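PDB 3G3S: GCN5-related N-acetyltransferase from Streptococcus suis, which probably transfers an acetyl group from acetyl-CoA to an amine of a substrate not yet identified, as in other members of the GNAT acetyltransferase family. Local coordinates for residues R99-K104 against E238-Y243; S173-Y178 against K202-Q207; I185-D190 against P219-H224. All coordinates share one frame; numbering follows the deposited sequence.

Overall arrangement
From the N terminus, the first contact segment is reached at the end of strand 94-102, in residues 99-104 of contact 1. That contact closes last, when strand 239-248 pairs with it after 133 intervening residues, and its loop encloses both other contacts. Within it, strand 170-181 and strand 184-191 follow each other, then helix 200-214 and strand 218-223. Contact 2 packs the helix on 173-178; contact 3 joins 185-190 to 219-224, completing a beta-alpha-beta unit. Their segments alternate along the chain, so the two loops cross. All three reach one mixed sheet. Contacts 1 and 3 meet through Tyr243 and Asp222, contacts 2 and 3 through backbone bonds, while contacts 1 and 2 do not touch.

Contact 1 (R99-K104 against E238-Y243); sequences RYATKK and ELDKAY. With EDO (1,2-ethanediol), chain F.
An antiparallel strand pair with a classic beta bulge joins Arg99-Thr102 to Leu239-Tyr243 in the mixed sheet of this GNAT-family protein. Arg99 and Tyr243 form a hydrogen-bonded pair, Tyr243 N reaching Arg99 O at 2.7 Å and Arg99 N giving its proton to Tyr243 O. Their side chains run side by side in the same direction. Tyr243 CG sits between its backbone N and carbonyl carbon (chi1 71°), and the ring lies with one face against Arg99, whose CB makes a CH-pi contact 3.8 Å from the ring centroid. Farther out, Arg99 NE donates to Tyr243 OH at 2.8 Å, the hydroxyl lying near the guanidinium plane at its edge. Asp222 takes hold of the same pair, as salt-bridge partner of Arg99 NH2 and hydrogen-bond partner of Tyr243 OH, while NH2 also meets a bound ethanediol.

The bulge lies where Asp240 and Lys241 both face Ala101. Asp240 N gives a firm bond to Ala101 O (2.8 Å), that of Lys241 N is weak, and Ala101 N bonds Lys241 O. On the side of the sheet turned to helix 226-235, the Tyr100 ring meets Ala242 CB through CE2 (3.7 Å), and Leu239 CD1 touches Tyr100 CB. Beyond the bulge Lys103 N binds Glu238 O at 2.8 Å, and a water bridges Thr102 O and Asp240 OD2.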
# COMPACT_ATOMS: atom_id res chain seq x y z
N ARG A 99 21.10 -16.55 8.76
CA ARG A 99 20.01 -16.82 7.83
C ARG A 99 20.52 -16.34 6.49
O ARG A 99 21.54 -15.64 6.42
CB ARG A 99 18.73 -16.10 8.24
CG ARG A 99 18.05 -16.71 9.46
CD ARG A 99 16.78 -15.94 9.86
NE ARG A 99 15.80 -15.82 8.78
CZ ARG A 99 14.71 -16.56 8.65
NH1 ARG A 99 14.43 -17.54 9.49
NH2 ARG A 99 13.90 -16.34 7.64
N TYR A 100 19.82 -16.74 5.43
CA TYR A 100 20.25 -16.45 4.07
C TYR A 100 19.13 -15.80 3.26
O TYR A 100 18.10 -16.41 2.99
CB TYR A 100 20.76 -17.75 3.39
CG TYR A 100 21.89 -18.39 4.21
CD1 TYR A 100 21.60 -19.25 5.25
CD2 TYR A 100 23.25 -18.09 3.96
CE1 TYR A 100 22.60 -19.81 6.04
CE2 TYR A 100 24.26 -18.67 4.75
CZ TYR A 100 23.91 -19.51 5.79
OH TYR A 100 24.85 -20.11 6.58
N ALA A 101 19.35 -14.55 2.89
CA ALA A 101 18.42 -13.81 2.10
C ALA A 101 18.62 -14.25 0.65
O ALA A 101 19.73 -14.60 0.27
CB ALA A 101 18.71 -12.34 2.22
N THR A 102 17.57 -14.17 -0.12
CA THR A 102 17.65 -14.49 -1.55
C THR A 102 17.28 -13.23 -2.34
O THR A 102 16.64 -12.31 -1.82
CB THR A 102 16.75 -15.69 -1.93
OG1 THR A 102 15.36 -15.34 -1.84
CG2 THR A 102 17.06 -16.92 -1.04
N LYS A 103 17.72 -13.18 -3.60
CA LYS A 103 17.44 -12.06 -4.47
C LYS A 103 15.96 -12.07 -4.75
O LYS A 103 15.36 -13.14 -4.86
CB LYS A 103 18.26 -12.19 -5.76
CG LYS A 103 19.75 -12.08 -5.52
CD LYS A 103 20.55 -11.94 -6.81
CE LYS A 103 22.04 -11.84 -6.50
NZ LYS A 103 22.90 -11.73 -7.71
N LYS A 104 15.37 -10.88 -4.87
CA LYS A 104 13.95 -10.74 -5.14
C LYS A 104 13.58 -10.60 -6.62
O LYS A 104 12.43 -10.32 -6.92
CB LYS A 104 13.39 -9.54 -4.37
CG LYS A 104 13.65 -9.61 -2.85
CD LYS A 104 13.14 -10.91 -2.27
CE LYS A 104 13.58 -11.16 -0.83
NZ LYS A 104 13.26 -12.60 -0.47
N GLU A 238 18.22 -17.35 -5.93
CA GLU A 238 19.66 -17.16 -5.84
C GLU A 238 19.96 -16.41 -4.57
O GLU A 238 19.22 -15.49 -4.19
CB GLU A 238 20.19 -16.39 -7.03
CG GLU A 238 20.15 -17.19 -8.31
CD GLU A 238 20.69 -16.44 -9.50
OE1 GLU A 238 21.32 -15.38 -9.30
OE2 GLU A 238 20.47 -16.93 -10.64
N LEU A 239 21.05 -16.80 -3.94
CA LEU A 239 21.50 -16.20 -2.71
C LEU A 239 21.80 -14.72 -2.90
O LEU A 239 22.38 -14.33 -3.93
CB LEU A 239 22.78 -16.89 -2.23
CG LEU A 239 23.51 -16.28 -1.03
CD1 LEU A 239 22.73 -16.46 0.28
CD2 LEU A 239 24.90 -16.90 -0.91
N ASP A 240 21.36 -13.90 -1.94
CA ASP A 240 21.68 -12.49 -1.88
C ASP A 240 22.87 -12.43 -0.93
O ASP A 240 24.01 -12.24 -1.34
CB ASP A 240 20.48 -11.67 -1.38
CG ASP A 240 20.80 -10.18 -1.16
OD1 ASP A 240 21.93 -9.75 -1.48
OD2 ASP A 240 19.90 -9.43 -0.70
N LYS A 241 22.63 -12.67 0.35
CA LYS A 241 23.70 -12.67 1.32
C LYS A 241 23.25 -13.37 2.59
O LYS A 241 22.05 -13.44 2.90
CB LYS A 241 24.17 -11.24 1.69
CG LYS A 241 23.08 -10.35 2.29
CD LYS A 241 23.60 -9.01 2.84
CE LYS A 241 24.23 -9.17 4.25
NZ LYS A 241 24.53 -7.87 4.97
N ALA A 242 24.25 -13.86 3.31
CA ALA A 242 24.08 -14.43 4.61
C ALA A 242 23.86 -13.22 5.51
O ALA A 242 24.41 -12.17 5.24
CB ALA A 242 25.34 -15.15 5.02
N TYR A 243 23.03 -13.36 6.53
CA TYR A 243 22.83 -12.24 7.44
C TYR A 243 22.68 -12.72 8.89
O TYR A 243 22.33 -13.87 9.14
CB TYR A 243 21.66 -11.38 6.98
CG TYR A 243 20.27 -11.95 7.13
CD1 TYR A 243 19.60 -11.86 8.32
CD2 TYR A 243 19.58 -12.48 6.05
CE1 TYR A 243 18.34 -12.34 8.46
CE2 TYR A 243 18.28 -12.96 6.19
CZ TYR A 243 17.68 -12.88 7.41
OH TYR A 243 16.40 -13.30 7.62
C1 EDO F . 9.18 -17.16 7.50
O1 EDO F . 9.68 -18.50 7.49
C2 EDO F . 10.24 -16.17 7.07
O2 EDO F . 11.25 -16.82 6.28
O HOH W 1 17.43 -9.84 -0.96
O HOH W 2 16.16 -15.11 -6.22

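Contact 2 (S173-Y178 against K202-Q207); sequences SGASSY and KACAAQ
Helix-on-sheet packing brings Cys204 of helix 200-214 against Ser173, Gly174 and Ala175 of strand 170-181, at a buried interface of the acetyltransferase fold. The two segments run in roughly the same direction, their axes 29° apart and 6.9 Å at closest approach. Such a short separation goes with the small residues at the interface: the CA atoms of Ala175 and Ala205 are 5.2 Å apart.

Ala175 points its methyl at the helix backbone, where CB comes within 3.3 Å of Cys204 O and 3.7 Å of Ala205 N. The Cys204 sulfur lies beside this methyl, with SG 3.9 Å from Ala175 CB. Its chi1 of 50° sets SG between the backbone N and the carbonyl carbon, and the sulfur rests over the strand backbone, 3.6 Å from Gly174 C. This is one of two modelled conformers of Cys204. Ile165 and Cys163 of strand 162-167 also touch its side chain.

Ser173 OG lies at the same distance, 3.6 Å, from Cys204 SG, but the hydroxyl has its polar partners in Thr191 OG1 and Asp190 O. The contact is therefore van der Waals packing of the Ala175 methyl on the helix backbone, with the sulfur contributing in this conformer and the serine's polarity met on the sheet side.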
# COMPACT_ATOMS: atom_id res chain seq x y z
N SER A 173 3.30 -32.37 5.17
CA SER A 173 4.19 -31.34 4.67
C SER A 173 3.32 -30.21 4.12
O SER A 173 2.12 -30.41 3.84
CB SER A 173 5.13 -31.89 3.57
OG SER A 173 6.09 -30.88 3.24
N GLY A 174 3.92 -29.03 4.00
CA GLY A 174 3.19 -27.87 3.51
C GLY A 174 4.09 -26.70 3.20
O GLY A 174 5.23 -26.57 3.74
N ALA A 175 3.61 -25.88 2.26
CA ALA A 175 4.29 -24.65 1.84
C ALA A 175 3.21 -23.61 1.85
O ALA A 175 2.19 -23.76 1.17
CB ALA A 175 4.88 -24.78 0.47
N SER A 176 3.39 -22.55 2.63
CA SER A 176 2.32 -21.56 2.79
C SER A 176 2.86 -20.17 3.06
O SER A 176 4.05 -19.96 3.21
CB SER A 176 1.36 -21.99 3.92
OG SER A 176 0.28 -21.10 4.10
N SER A 177 1.95 -19.21 3.08
CA SER A 177 2.31 -17.85 3.29
C SER A 177 2.48 -17.57 4.79
O SER A 177 1.50 -17.60 5.52
CB SER A 177 1.23 -16.94 2.74
OG SER A 177 -0.03 -17.33 3.21
N TYR A 178 3.72 -17.34 5.22
CA TYR A 178 3.99 -16.91 6.60
C TYR A 178 3.46 -15.48 6.82
O TYR A 178 3.02 -15.06 7.94
CB TYR A 178 5.49 -16.93 6.82
CG TYR A 178 5.94 -16.61 8.25
CD1 TYR A 178 6.03 -17.63 9.22
CD2 TYR A 178 6.31 -15.34 8.62
CE1 TYR A 178 6.46 -17.35 10.52
CE2 TYR A 178 6.74 -15.05 9.94
CZ TYR A 178 6.81 -16.06 10.87
OH TYR A 178 7.24 -15.77 12.16
N LYS A 202 9.88 -29.68 -1.45
CA LYS A 202 10.19 -29.24 -2.81
C LYS A 202 8.94 -29.28 -3.70
O LYS A 202 8.69 -28.37 -4.47
CB LYS A 202 11.29 -30.18 -3.30
CG LYS A 202 11.95 -29.90 -4.60
CD LYS A 202 13.04 -30.99 -4.89
CE LYS A 202 12.43 -32.38 -5.20
NZ LYS A 202 13.40 -33.54 -5.11
N ALA A 203 8.14 -30.33 -3.56
CA ALA A 203 6.91 -30.46 -4.32
C ALA A 203 5.87 -29.41 -3.91
O ALA A 203 5.24 -28.81 -4.78
CB ALA A 203 6.33 -31.88 -4.17
N CYS A 204 5.65 -29.21 -2.61
CA CYS A 204 4.65 -28.22 -2.20
C CYS A 204 5.16 -26.79 -2.39
O CYS A 204 4.36 -25.89 -2.58
CB CYS A 204 4.16 -28.46 -0.75
SG CYS A 204 5.41 -28.68 0.51
N ALA A 205 6.48 -26.58 -2.30
CA ALA A 205 7.07 -25.28 -2.56
C ALA A 205 6.89 -24.97 -4.03
O ALA A 205 6.45 -23.89 -4.39
CB ALA A 205 8.52 -25.27 -2.20
N ALA A 206 7.17 -25.96 -4.88
CA ALA A 206 7.01 -25.75 -6.32
C ALA A 206 5.58 -25.36 -6.64
O ALA A 206 5.35 -24.40 -7.36
CB ALA A 206 7.46 -27.00 -7.12
N GLN A 207 4.62 -26.09 -6.08
CA GLN A 207 3.20 -25.82 -6.32
C GLN A 207 2.80 -24.43 -5.86
O GLN A 207 2.07 -23.73 -6.55
CB GLN A 207 2.36 -26.84 -5.58
CG GLN A 207 0.81 -26.73 -5.69
CD GLN A 207 0.30 -27.23 -7.01
OE1 GLN A 207 0.52 -26.61 -8.05
NE2 GLN A 207 -0.42 -28.34 -6.99

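Contact 3 (I185-D190 against P219-H224); sequences IEIEVD and PSWDAH. With CAC (cacodylate ion), chain D; EDO (1,2-ethanediol), chain F.
Val189 and Ile187 pack on the Trp221 indole, and Ile187 also on Pro219, forming the apolar centre of a beta-alpha-beta crossover in which strand 184-191 and strand 218-223 pair in parallel, with helix 200-214 between them in sequence. Val189 CG2 approaches the six-membered ring at 3.6 Å from Trp221 CH2, the two side chains crossing at about a right angle. Ile187 CG2 meets the same ring at CZ3 more loosely, while its CD1 lies 3.9 Å from Pro219 CB. One indole face carries a methyl of a bound cacodylate, probably from the crystallisation liquor, and Trp221 NE1 bonds Ser228 of helix 226-235.

The backbone ladder is short: Ser220 donates and accepts in turn, its N bonding Ile185 O and its O receiving Ile187 N, each at 2.9 Å. Past Ser220 the strands diverge, consistent with the splay that receives acetyl-CoA in the GNAT fold; a water there accepts from Asp222 N, near Ile187 O and Glu186 OE2.

At the polar edge, Glu186 bends at chi2 (73°), bringing CD back toward the neighbouring strand. Ser220 OG, which Lys104 NZ also binds, donates to Glu186 OE2 at 2.6 Å from above the carboxylate plane, 38° out of it.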
# COMPACT_ATOMS: atom_id res chain seq x y z
N ILE A 185 3.97 -12.87 -1.17
CA ILE A 185 3.98 -13.56 0.13
C ILE A 185 5.42 -13.96 0.52
O ILE A 185 6.34 -13.96 -0.30
CB ILE A 185 3.09 -14.84 0.16
CG1 ILE A 185 3.62 -15.89 -0.85
CG2 ILE A 185 1.63 -14.49 -0.08
CD1 ILE A 185 3.05 -17.30 -0.69
N GLU A 186 5.58 -14.27 1.80
CA GLU A 186 6.84 -14.76 2.35
C GLU A 186 6.59 -16.21 2.66
O GLU A 186 5.68 -16.54 3.44
CB GLU A 186 7.21 -13.98 3.61
CG GLU A 186 8.58 -14.28 4.12
CD GLU A 186 9.66 -13.67 3.25
OE1 GLU A 186 9.98 -12.47 3.40
OE2 GLU A 186 10.22 -14.42 2.44
N ILE A 187 7.38 -17.10 2.05
CA ILE A 187 7.12 -18.51 2.15
C ILE A 187 7.63 -19.17 3.42
O ILE A 187 8.68 -18.82 3.96
CB ILE A 187 7.71 -19.28 0.91
CG1 ILE A 187 6.98 -18.85 -0.33
CG2 ILE A 187 7.64 -20.82 1.13
CD1 ILE A 187 7.44 -19.61 -1.61
N GLU A 188 6.82 -20.09 3.90
CA GLU A 188 7.10 -20.95 5.02
C GLU A 188 6.92 -22.34 4.46
O GLU A 188 5.87 -22.62 3.91
CB GLU A 188 6.06 -20.75 6.10
CG GLU A 188 6.06 -21.76 7.24
CD GLU A 188 7.22 -21.63 8.21
OE1 GLU A 188 7.98 -20.65 8.18
OE2 GLU A 188 7.36 -22.55 9.03
N VAL A 189 7.93 -23.19 4.63
CA VAL A 189 7.85 -24.58 4.24
C VAL A 189 8.15 -25.42 5.48
O VAL A 189 9.11 -25.13 6.22
CB VAL A 189 8.84 -24.93 3.12
CG1 VAL A 189 8.68 -26.37 2.74
CG2 VAL A 189 8.61 -24.03 1.91
N ASP A 190 7.36 -26.48 5.69
CA ASP A 190 7.55 -27.38 6.82
C ASP A 190 7.21 -28.83 6.43
O ASP A 190 6.27 -29.06 5.66
CB ASP A 190 6.62 -26.97 7.95
CG ASP A 190 7.01 -25.66 8.62
OD1 ASP A 190 8.10 -25.63 9.23
OD2 ASP A 190 6.20 -24.69 8.62
N PRO A 219 6.53 -14.91 -4.95
CA PRO A 219 6.77 -15.83 -3.86
C PRO A 219 8.17 -15.65 -3.29
O PRO A 219 9.17 -16.07 -3.87
CB PRO A 219 6.61 -17.20 -4.52
CG PRO A 219 7.02 -16.97 -5.94
CD PRO A 219 6.81 -15.54 -6.27
N SER A 220 8.26 -14.97 -2.15
CA SER A 220 9.58 -14.72 -1.53
C SER A 220 10.11 -15.86 -0.69
O SER A 220 9.33 -16.55 -0.00
CB SER A 220 9.48 -13.51 -0.59
OG SER A 220 10.69 -13.32 0.11
N TRP A 221 11.43 -16.02 -0.69
CA TRP A 221 12.10 -17.01 0.16
C TRP A 221 13.20 -16.34 0.99
O TRP A 221 14.05 -15.62 0.45
CB TRP A 221 12.73 -18.11 -0.69
CG TRP A 221 13.10 -19.36 0.05
CD1 TRP A 221 14.16 -19.54 0.89
CD2 TRP A 221 12.46 -20.62 -0.07
NE1 TRP A 221 14.20 -20.84 1.33
CE2 TRP A 221 13.18 -21.53 0.76
CE3 TRP A 221 11.34 -21.08 -0.77
CZ2 TRP A 221 12.80 -22.86 0.92
CZ3 TRP A 221 10.97 -22.43 -0.62
CH2 TRP A 221 11.70 -23.29 0.22
N ASP A 222 13.18 -16.59 2.29
CA ASP A 222 14.22 -16.10 3.17
C ASP A 222 14.59 -17.34 3.99
O ASP A 222 13.81 -17.84 4.78
CB ASP A 222 13.71 -14.95 4.02
CG ASP A 222 14.80 -14.14 4.63
OD1 ASP A 222 15.56 -13.48 3.91
OD2 ASP A 222 14.81 -14.06 5.89
N ALA A 223 15.78 -17.87 3.72
CA ALA A 223 16.21 -19.16 4.24
C ALA A 223 16.63 -19.12 5.71
O ALA A 223 17.55 -18.41 6.08
CB ALA A 223 17.35 -19.70 3.38
N HIS A 224 15.98 -19.95 6.53
CA HIS A 224 16.32 -20.06 7.94
C HIS A 224 17.62 -20.80 8.17
O HIS A 224 18.29 -20.61 9.19
CB HIS A 224 15.20 -20.76 8.70
CG HIS A 224 15.38 -20.75 10.19
ND1 HIS A 224 15.49 -19.59 10.93
CD2 HIS A 224 15.43 -21.77 11.09
CE1 HIS A 224 15.59 -19.89 12.21
NE2 HIS A 224 15.56 -21.21 12.34
AS CAC D . 11.97 -20.87 5.11
O1 CAC D . 13.63 -21.35 5.54
O2 CAC D . 11.68 -19.29 5.79
C1 CAC D . 11.46 -20.86 3.21
C2 CAC D . 10.59 -22.09 5.84
C1 EDO F . 9.18 -17.16 7.50
O1 EDO F . 9.68 -18.50 7.49
C2 EDO F . 10.24 -16.17 7.07
O2 EDO F . 11.25 -16.82 6.28
O HOH W 3 10.68 -17.20 3.39
O HOH W 4 12.05 -11.64 2.11